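Spindle pole body-associated protein VIK1 (PDB 2O0A) recruits the minus-end-directed kinesin-14 motor Kar3 to microtubules and spindle poles as its heterodimeric partner, and carries a motor-like domain that lacks a nucleotide-binding site. Local coordinates at residues S81-M86 / K92-I97; D222-E227 / K256-D261. All coordinates share one frame; numbering follows the deposited sequence.

Interaction 1 of 2, residues S81-M86 / K92-I97; sequences SVYHDM and KNFNLI
A tyrosine hydroxyl from a helix bonds directly to the backbone of a β-strand: Y83 OH donates to N95 O at 2.7 Å. The geometry supports a well-directed bond, since the donor lies in the carbonyl plane on a lone pair, with a C=O...O angle of 141°. N95 O approaches the Y83 ring at its edge, near the ring plane, as expected for a phenol that donates along its own plane. Y83 can span the gap because its CG stands anti to the backbone N (chi1 164°), which carries the ring across to the strand although the CB itself does not point there. Beside this bond F94 turns its edge to the face of Y83 in an offset edge-to-face pair, with centroids 5.7 Å apart and planes at 75°; the nearest carbons are Y83 CE2 and F94 CD1, at 3.7 Å. In the motor-domain fold of this Vik1 fragment, the contact packs helix 72-89 against strand 94-99 of the central sheet, the segment axes passing 9.8 Å apart and running roughly antiparallel. H84, one residue on from Y83, extends the aromatic cluster at the far end of the F94 ring. Its ND1 lies 3.5 Å from F94 CZ, in the plane of the phenyl ring and at its edge, while the two ring planes are inclined obliquely, neither stacked nor edge-to-face. Y122 and F114 each meet the imidazole edge-to-face. The CB of N95 points away from the helix, and its side-chain amide is hydrogen-bonded to T262, S264 and the backbone N of F265.

Interaction 2 of 2, residues D222-E227 / K256-D261; sequences DFYFIE and KKLISD
Helix 250-261 packs on the central β-sheet of the motor-like domain here, and a single leucine makes the contact with strand 221-228. L258 divides its two methyls between two strand residues. L258 CD2 sits over one face of the Y224 ring, 3.7 Å from the centroid and 21° off the ring normal, a CH-pi contact displaced toward the rim; the nearest ring atom to L258 CD2 is Y224 CD2, at 3.5 Å. L258 CD1 instead meets I226, lying 3.6 Å from I226 CG1 and 3.7 Å from I226 CD1, the two aliphatic side chains meeting tip to tip. Both strand residues direct their CB toward the helix, as alternate residues of a β-strand do, whereas the intervening F225 directs its CB away and packs on R108 and L111 of helix 105-116. The sheet is therefore covered by helices on both faces, the layered α/β/α architecture of kinesin motor domains. With CG anti to its carbonyl carbon (chi1 -54°), Y224 presents a ring face to the leucine, and its hydroxyl bonds to the backbone N of I165. Along the helix, one turn apart, K257 NZ and D261 OD2 form a salt bridge at 3.1 Å, and the ammonium is also bonded to the carbonyls of E161 and K162.

Overall arrangement
Following the chain from the N terminus, past helix 4-23 and several strands, helix 72-89 is reached, and after a short turn the chain returns as strand 94-99; interaction 1 closes this local loop, with five residues between its segments. Interaction 2 opens much later, on strand 221-228, and closes after 28 mainly helical residues on helix 250-261. The two are in series, neither nested nor crossed. Their centres are 11 Å apart, and they join because strands 94-99 and 221-228 are parallel neighbours in the central sheet: L96 N lies 2.9 Å from Y224 O, and L96 O lies 2.8 Å from I226 N, both probable hydrogen bonds. Together they connect helices 72-89 and 250-261 through two adjoining strands.

Interaction 1 of 2, residues S81-M86 / K92-I97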
ATOM      1  N   SER A  81      -2.404   4.718  -9.952  1.00 13.15           N
ATOM      2  CA  SER A  81      -1.529   5.719 -10.576  1.00 13.84           C
ATOM      3  C   SER A  81      -1.984   7.173 -10.405  1.00 13.96           C
ATOM      4  O   SER A  81      -1.149   8.066 -10.313  1.00 14.52           O
ATOM      5  CB  SER A  81      -1.311   5.412 -12.062  1.00 15.06           C
ATOM      6  OG  SER A  81      -2.507   5.599 -12.773  1.00 17.01           O
ATOM      7  N   VAL A  82      -3.287   7.433 -10.357  1.00 13.98           N
ATOM      8  CA  VAL A  82      -3.744   8.814 -10.147  1.00 14.19           C
ATOM      9  C   VAL A  82      -3.292   9.377  -8.782  1.00 14.22           C
ATOM     10  O   VAL A  82      -2.775  10.503  -8.688  1.00 14.25           O
ATOM     11  CB  VAL A  82      -5.277   8.936 -10.326  1.00 14.38           C
ATOM     12  CG1 VAL A  82      -5.731  10.345 -10.016  1.00 14.84           C
ATOM     13  CG2 VAL A  82      -5.689   8.522 -11.746  1.00 15.05           C
ATOM     14  N   TYR A  83      -3.467   8.582  -7.729  1.00 12.88           N
ATOM     15  CA  TYR A  83      -2.968   8.933  -6.403  1.00 12.71           C
ATOM     16  C   TYR A  83      -1.442   9.114  -6.405  1.00 11.97           C
ATOM     17  O   TYR A  83      -0.913  10.106  -5.890  1.00 13.62           O
ATOM     18  CB  TYR A  83      -3.373   7.825  -5.440  1.00 13.68           C
ATOM     19  CG  TYR A  83      -2.646   7.793  -4.121  1.00 12.76           C
ATOM     20  CD1 TYR A  83      -2.966   8.693  -3.110  1.00 13.36           C
ATOM     21  CD2 TYR A  83      -1.628   6.855  -3.873  1.00 10.76           C
ATOM     22  CE1 TYR A  83      -2.321   8.666  -1.885  1.00 11.76           C
ATOM     23  CE2 TYR A  83      -0.973   6.807  -2.645  1.00 11.76           C
ATOM     24  CZ  TYR A  83      -1.322   7.713  -1.648  1.00 10.91           C
ATOM     25  OH  TYR A  83      -0.725   7.699  -0.424  1.00 12.87           O
ATOM     26  N   HIS A  84      -0.738   8.131  -6.964  1.00 12.31           N
ATOM     27  CA  HIS A  84       0.711   8.169  -7.025  1.00 12.21           C
ATOM     28  C   HIS A  84       1.209   9.416  -7.742  1.00 12.80           C
ATOM     29  O   HIS A  84       2.068  10.122  -7.222  1.00 13.90           O
ATOM     30  CB  HIS A  84       1.210   6.902  -7.726  1.00 11.83           C
ATOM     31  CG  HIS A  84       2.656   6.947  -8.099  1.00 13.09           C
ATOM     32  ND1 HIS A  84       3.666   6.631  -7.222  1.00 13.52           N
ATOM     33  CD2 HIS A  84       3.258   7.286  -9.265  1.00 14.93           C
ATOM     34  CE1 HIS A  84       4.834   6.767  -7.830  1.00 14.48           C
ATOM     35  NE2 HIS A  84       4.612   7.156  -9.073  1.00 15.41           N
ATOM     36  N   ASP A  85       0.637   9.688  -8.907  1.00 14.06           N
ATOM     37  CA  ASP A  85       1.055  10.834  -9.714  1.00 14.21           C
ATOM     38  C   ASP A  85       0.793  12.132  -8.969  1.00 15.05           C
ATOM     39  O   ASP A  85       1.636  13.027  -8.970  1.00 16.01           O
ATOM     40  CB  ASP A  85       0.342  10.849 -11.065  1.00 14.42           C
ATOM     41  CG  ASP A  85       0.831   9.768 -12.016  1.00 16.42           C
ATOM     42  OD1 ASP A  85       1.881   9.135 -11.752  1.00 17.68           O
ATOM     43  OD2 ASP A  85       0.163   9.573 -13.052  1.00 19.51           O
ATOM     44  N   MET A  86      -0.350  12.210  -8.290  1.00 15.13           N
ATOM     45  CA  MET A  86      -0.694  13.404  -7.526  1.00 15.71           C
ATOM     46  C   MET A  86       0.325  13.655  -6.424  1.00 15.62           C
ATOM     47  O   MET A  86       0.834  14.770  -6.283  1.00 15.87           O
ATOM     48  CB  MET A  86      -2.094  13.270  -6.935  1.00 15.66           C
ATOM     49  CG  MET A  86      -2.452  14.432  -6.016  1.00 16.66           C
ATOM     50  SD  MET A  86      -3.841  14.084  -4.903  1.00 18.00           S
ATOM     51  CE  MET A  86      -3.093  12.933  -3.774  1.00 17.37           C
ATOM     52  N   LYS A  92       4.465  15.485  -2.070  1.00 18.18           N
ATOM     53  CA  LYS A  92       3.962  15.074  -0.768  1.00 16.99           C
ATOM     54  C   LYS A  92       4.451  13.671  -0.500  1.00 15.99           C
ATOM     55  O   LYS A  92       4.170  12.762  -1.292  1.00 15.48           O
ATOM     56  CB  LYS A  92       2.433  15.118  -0.730  1.00 17.46           C
ATOM     57  CG  LYS A  92       1.872  16.536  -0.556  1.00 19.26           C
ATOM     58  CD  LYS A  92       0.387  16.504  -0.351  1.00 22.42           C
ATOM     59  CE  LYS A  92      -0.187  17.911  -0.266  1.00 24.22           C
ATOM     60  NZ  LYS A  92      -1.532  17.836   0.366  1.00 26.96           N
ATOM     61  N   ASN A  93       5.196  13.502   0.587  1.00 15.02           N
ATOM     62  CA  ASN A  93       5.589  12.160   1.041  1.00 13.93           C
ATOM     63  C   ASN A  93       4.341  11.333   1.267  1.00 14.59           C
ATOM     64  O   ASN A  93       3.319  11.850   1.762  1.00 14.43           O
ATOM     65  CB  ASN A  93       6.414  12.255   2.321  1.00 14.85           C
ATOM     66  CG  ASN A  93       7.668  13.060   2.126  1.00 16.56           C
ATOM     67  OD1 ASN A  93       8.241  13.122   1.021  1.00 16.25           O
ATOM     68  ND2 ASN A  93       8.096  13.713   3.202  1.00 20.19           N
ATOM     69  N   PHE A  94       4.395  10.065   0.872  1.00 13.03           N
ATOM     70  CA  PHE A  94       3.173   9.288   0.792  1.00 12.72           C
ATOM     71  C   PHE A  94       3.405   7.809   0.999  1.00 12.75           C
ATOM     72  O   PHE A  94       4.529   7.352   1.083  1.00 12.69           O
ATOM     73  CB  PHE A  94       2.410   9.567  -0.513  1.00 12.97           C
ATOM     74  CG  PHE A  94       3.095   9.101  -1.791  1.00 11.59           C
ATOM     75  CD1 PHE A  94       2.492   8.129  -2.578  1.00 13.79           C
ATOM     76  CD2 PHE A  94       4.301   9.681  -2.243  1.00 12.89           C
ATOM     77  CE1 PHE A  94       3.060   7.703  -3.775  1.00 12.27           C
ATOM     78  CE2 PHE A  94       4.880   9.282  -3.453  1.00 11.45           C
ATOM     79  CZ  PHE A  94       4.258   8.277  -4.224  1.00 13.10           C
ATOM     80  N   ASN A  95       2.314   7.061   1.079  1.00 12.83           N
ATOM     81  CA  ASN A  95       2.445   5.640   1.374  1.00 11.91           C
ATOM     82  C   ASN A  95       1.407   4.782   0.696  1.00 11.38           C
ATOM     83  O   ASN A  95       0.401   5.274   0.162  1.00 11.17           O
ATOM     84  CB  ASN A  95       2.469   5.394   2.896  1.00 12.34           C
ATOM     85  CG  ASN A  95       1.129   5.617   3.560  1.00 11.98           C
ATOM     86  OD1 ASN A  95       0.126   4.981   3.218  1.00 11.56           O
ATOM     87  ND2 ASN A  95       1.102   6.512   4.557  1.00 13.30           N
ATOM     88  N   LEU A  96       1.702   3.481   0.696  1.00 11.01           N
ATOM     89  CA  LEU A  96       0.746   2.444   0.355  1.00 11.23           C
ATOM     90  C   LEU A  96       0.857   1.413   1.463  1.00 10.99           C
ATOM     91  O   LEU A  96       1.910   0.810   1.656  1.00 11.24           O
ATOM     92  CB  LEU A  96       1.092   1.837  -1.013  1.00 10.55           C
ATOM     93  CG  LEU A  96       0.317   0.596  -1.455  1.00 11.11           C
ATOM     94  CD1 LEU A  96      -1.185   0.835  -1.394  1.00 13.72           C
ATOM     95  CD2 LEU A  96       0.749   0.118  -2.856  1.00 11.85           C
ATOM     96  N   ILE A  97      -0.221   1.254   2.228  1.00 11.67           N
ATOM     97  CA  ILE A  97      -0.237   0.318   3.354  1.00 11.58           C
ATOM     98  C   ILE A  97      -1.117  -0.859   2.950  1.00 11.77           C
ATOM     99  O   ILE A  97      -2.335  -0.707   2.829  1.00 11.66           O
ATOM    100  CB  ILE A  97      -0.742   1.005   4.643  1.00 11.58           C
ATOM    101  CG1 ILE A  97       0.242   2.109   5.031  1.00 12.16           C
ATOM    102  CG2 ILE A  97      -0.890  -0.041   5.793  1.00 13.51           C
ATOM    103  CD1 ILE A  97      -0.276   3.095   6.072  1.00 12.81           C
TER

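Interaction 2 of 2, residues D222-E227 / K256-D261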
ATOM      1  N   ASP A 222       9.491  11.077  -0.664  1.00 14.65           N
ATOM      2  CA  ASP A 222       9.570   9.747  -0.044  1.00 14.48           C
ATOM      3  C   ASP A 222       8.259   9.011  -0.212  1.00 13.61           C
ATOM      4  O   ASP A 222       7.188   9.587  -0.033  1.00 14.16           O
ATOM      5  CB  ASP A 222       9.852   9.855   1.451  1.00 14.92           C
ATOM      6  CG  ASP A 222      11.178  10.535   1.759  1.00 18.24           C
ATOM      7  OD1 ASP A 222      12.136  10.396   0.974  1.00 20.12           O
ATOM      8  OD2 ASP A 222      11.247  11.203   2.815  1.00 23.99           O
ATOM      9  N   PHE A 223       8.378   7.728  -0.552  1.00 12.51           N
ATOM     10  CA  PHE A 223       7.243   6.813  -0.633  1.00 11.68           C
ATOM     11  C   PHE A 223       7.510   5.594   0.240  1.00 11.94           C
ATOM     12  O   PHE A 223       8.601   5.032   0.186  1.00 12.01           O
ATOM     13  CB  PHE A 223       7.045   6.381  -2.090  1.00 12.27           C
ATOM     14  CG  PHE A 223       6.139   5.187  -2.235  1.00 10.83           C
ATOM     15  CD1 PHE A 223       4.792   5.304  -1.908  1.00 12.10           C
ATOM     16  CD2 PHE A 223       6.636   3.955  -2.675  1.00 10.46           C
ATOM     17  CE1 PHE A 223       3.931   4.217  -2.000  1.00 11.95           C
ATOM     18  CE2 PHE A 223       5.786   2.836  -2.780  1.00 12.82           C
ATOM     19  CZ  PHE A 223       4.423   2.965  -2.441  1.00 12.56           C
ATOM     20  N   TYR A 224       6.507   5.170   1.023  1.00 11.12           N
ATOM     21  CA  TYR A 224       6.650   4.003   1.893  1.00 11.43           C
ATOM     22  C   TYR A 224       5.617   2.969   1.529  1.00 11.33           C
ATOM     23  O   TYR A 224       4.424   3.268   1.533  1.00 11.50           O
ATOM     24  CB  TYR A 224       6.477   4.379   3.373  1.00 13.29           C
ATOM     25  CG  TYR A 224       7.389   5.489   3.811  1.00 13.11           C
ATOM     26  CD1 TYR A 224       8.589   5.208   4.472  1.00 15.17           C
ATOM     27  CD2 TYR A 224       7.037   6.824   3.585  1.00 14.82           C
ATOM     28  CE1 TYR A 224       9.435   6.244   4.879  1.00 16.13           C
ATOM     29  CE2 TYR A 224       7.886   7.856   3.985  1.00 14.91           C
ATOM     30  CZ  TYR A 224       9.063   7.557   4.623  1.00 16.91           C
ATOM     31  OH  TYR A 224       9.892   8.585   5.038  1.00 18.86           O
ATOM     32  N   PHE A 225       6.083   1.756   1.235  1.00 10.14           N
ATOM     33  CA  PHE A 225       5.201   0.614   1.011  1.00 10.25           C
ATOM     34  C   PHE A 225       5.278  -0.283   2.231  1.00 10.48           C
ATOM     35  O   PHE A 225       6.333  -0.854   2.539  1.00 10.54           O
ATOM     36  CB  PHE A 225       5.632  -0.121  -0.255  1.00 10.78           C
ATOM     37  CG  PHE A 225       4.849  -1.370  -0.554  1.00 10.47           C
ATOM     38  CD1 PHE A 225       3.465  -1.356  -0.616  1.00 10.44           C
ATOM     39  CD2 PHE A 225       5.522  -2.552  -0.850  1.00 11.08           C
ATOM     40  CE1 PHE A 225       2.741  -2.519  -0.931  1.00 12.62           C
ATOM     41  CE2 PHE A 225       4.814  -3.717  -1.175  1.00 13.18           C
ATOM     42  CZ  PHE A 225       3.415  -3.703  -1.214  1.00 12.31           C
ATOM     43  N   ILE A 226       4.159  -0.374   2.941  1.00 10.67           N
ATOM     44  CA  ILE A 226       4.083  -1.135   4.180  1.00 11.82           C
ATOM     45  C   ILE A 226       3.339  -2.436   3.894  1.00 11.90           C
ATOM     46  O   ILE A 226       2.249  -2.415   3.332  1.00 12.51           O
ATOM     47  CB  ILE A 226       3.354  -0.324   5.275  1.00 11.94           C
ATOM     48  CG1 ILE A 226       4.098   0.979   5.569  1.00 14.04           C
ATOM     49  CG2 ILE A 226       3.124  -1.195   6.523  1.00 14.00           C
ATOM     50  CD1 ILE A 226       5.541   0.800   6.043  1.00 16.82           C
ATOM     51  N   GLU A 227       3.944  -3.575   4.259  1.00 11.65           N
ATOM     52  CA  GLU A 227       3.302  -4.869   4.074  1.00 12.53           C
ATOM     53  C   GLU A 227       2.968  -5.466   5.434  1.00 12.95           C
ATOM     54  O   GLU A 227       3.856  -5.737   6.241  1.00 13.74           O
ATOM     55  CB  GLU A 227       4.190  -5.820   3.277  1.00 12.68           C
ATOM     56  CG  GLU A 227       4.321  -5.411   1.820  1.00 13.21           C
ATOM     57  CD  GLU A 227       5.316  -6.282   1.077  1.00 16.94           C
ATOM     58  OE1 GLU A 227       6.516  -5.953   1.080  1.00 21.95           O
ATOM     59  OE2 GLU A 227       4.892  -7.270   0.474  1.00 19.83           O
ATOM     60  N   LYS A 256       2.154   5.012  13.176  1.00 20.90           N
ATOM     61  CA  LYS A 256       1.662   6.302  13.646  1.00 21.12           C
ATOM     62  C   LYS A 256       2.282   7.460  12.895  1.00 20.02           C
ATOM     63  O   LYS A 256       1.590   8.425  12.561  1.00 20.22           O
ATOM     64  CB  LYS A 256       1.940   6.468  15.134  1.00 21.26           C
ATOM     65  CG  LYS A 256       0.994   5.679  15.986  1.00 23.89           C
ATOM     66  CD  LYS A 256       1.478   5.588  17.426  1.00 26.57           C
ATOM     67  CE  LYS A 256       0.558   4.691  18.226  1.00 27.66           C
ATOM     68  NZ  LYS A 256      -0.791   5.292  18.436  0.10 27.29           N
ATOM     69  N   LYS A 257       3.588   7.371  12.649  1.00 19.92           N
ATOM     70  CA  LYS A 257       4.307   8.404  11.917  1.00 19.67           C
ATOM     71  C   LYS A 257       3.800   8.539  10.489  1.00 19.20           C
ATOM     72  O   LYS A 257       3.592   9.635  10.001  1.00 19.46           O
ATOM     73  CB  LYS A 257       5.817   8.127  11.906  1.00 20.31           C
ATOM     74  CG  LYS A 257       6.618   9.163  11.117  1.00 22.56           C
ATOM     75  CD  LYS A 257       6.594  10.518  11.805  1.00 25.55           C
ATOM     76  CE  LYS A 257       7.784  11.344  11.409  1.00 29.00           C
ATOM     77  NZ  LYS A 257       7.887  12.530  12.304  1.00 31.66           N
ATOM     78  N   LEU A 258       3.593   7.413   9.807  1.00 18.16           N
ATOM     79  CA  LEU A 258       3.126   7.492   8.428  1.00 18.24           C
ATOM     80  C   LEU A 258       1.705   8.032   8.301  1.00 17.78           C
ATOM     81  O   LEU A 258       1.401   8.828   7.421  1.00 17.96           O
ATOM     82  CB  LEU A 258       3.232   6.122   7.764  1.00 17.62           C
ATOM     83  CG  LEU A 258       4.656   5.625   7.551  1.00 19.51           C
ATOM     84  CD1 LEU A 258       4.572   4.260   6.893  1.00 21.12           C
ATOM     85  CD2 LEU A 258       5.453   6.601   6.681  1.00 19.76           C
ATOM     86  N   ILE A 259       0.831   7.591   9.197  1.00 18.66           N
ATOM     87  CA  ILE A 259      -0.556   8.035   9.175  1.00 19.83           C
ATOM     88  C   ILE A 259      -0.655   9.541   9.468  1.00 19.84           C
ATOM     89  O   ILE A 259      -1.426  10.258   8.835  1.00 20.62           O
ATOM     90  CB  ILE A 259      -1.392   7.221  10.177  1.00 19.99           C
ATOM     91  CG1 ILE A 259      -1.535   5.777   9.673  1.00 20.50           C
ATOM     92  CG2 ILE A 259      -2.755   7.903  10.446  1.00 20.02           C
ATOM     93  CD1 ILE A 259      -1.878   4.736  10.748  1.00 21.46           C
ATOM     94  N   SER A 260       0.152  10.016  10.411  1.00 21.19           N
ATOM     95  CA  SER A 260       0.087  11.431  10.788  1.00 21.05           C
ATOM     96  C   SER A 260       0.781  12.387   9.820  1.00 21.09           C
ATOM     97  O   SER A 260       0.310  13.510   9.617  0.50 20.54           O
ATOM     98  CB  SER A 260       0.585  11.656  12.222  1.00 21.66           C
ATOM     99  OG  SER A 260       1.958  11.373  12.348  1.00 24.27           O
ATOM    100  N   ASP A 261       1.869  11.930   9.199  1.00 20.50           N
ATOM    101  CA  ASP A 261       2.793  12.840   8.515  1.00 20.91           C
ATOM    102  C   ASP A 261       3.006  12.594   7.027  1.00 20.46           C
ATOM    103  O   ASP A 261       3.774  13.322   6.387  1.00 21.29           O
ATOM    104  CB  ASP A 261       4.147  12.841   9.237  1.00 21.69           C
ATOM    105  CG  ASP A 261       4.056  13.375  10.668  0.50 23.99           C
ATOM    106  OD1 ASP A 261       2.988  13.886  11.071  1.00 29.86           O
ATOM    107  OD2 ASP A 261       5.066  13.290  11.392  0.50 26.98           O
TER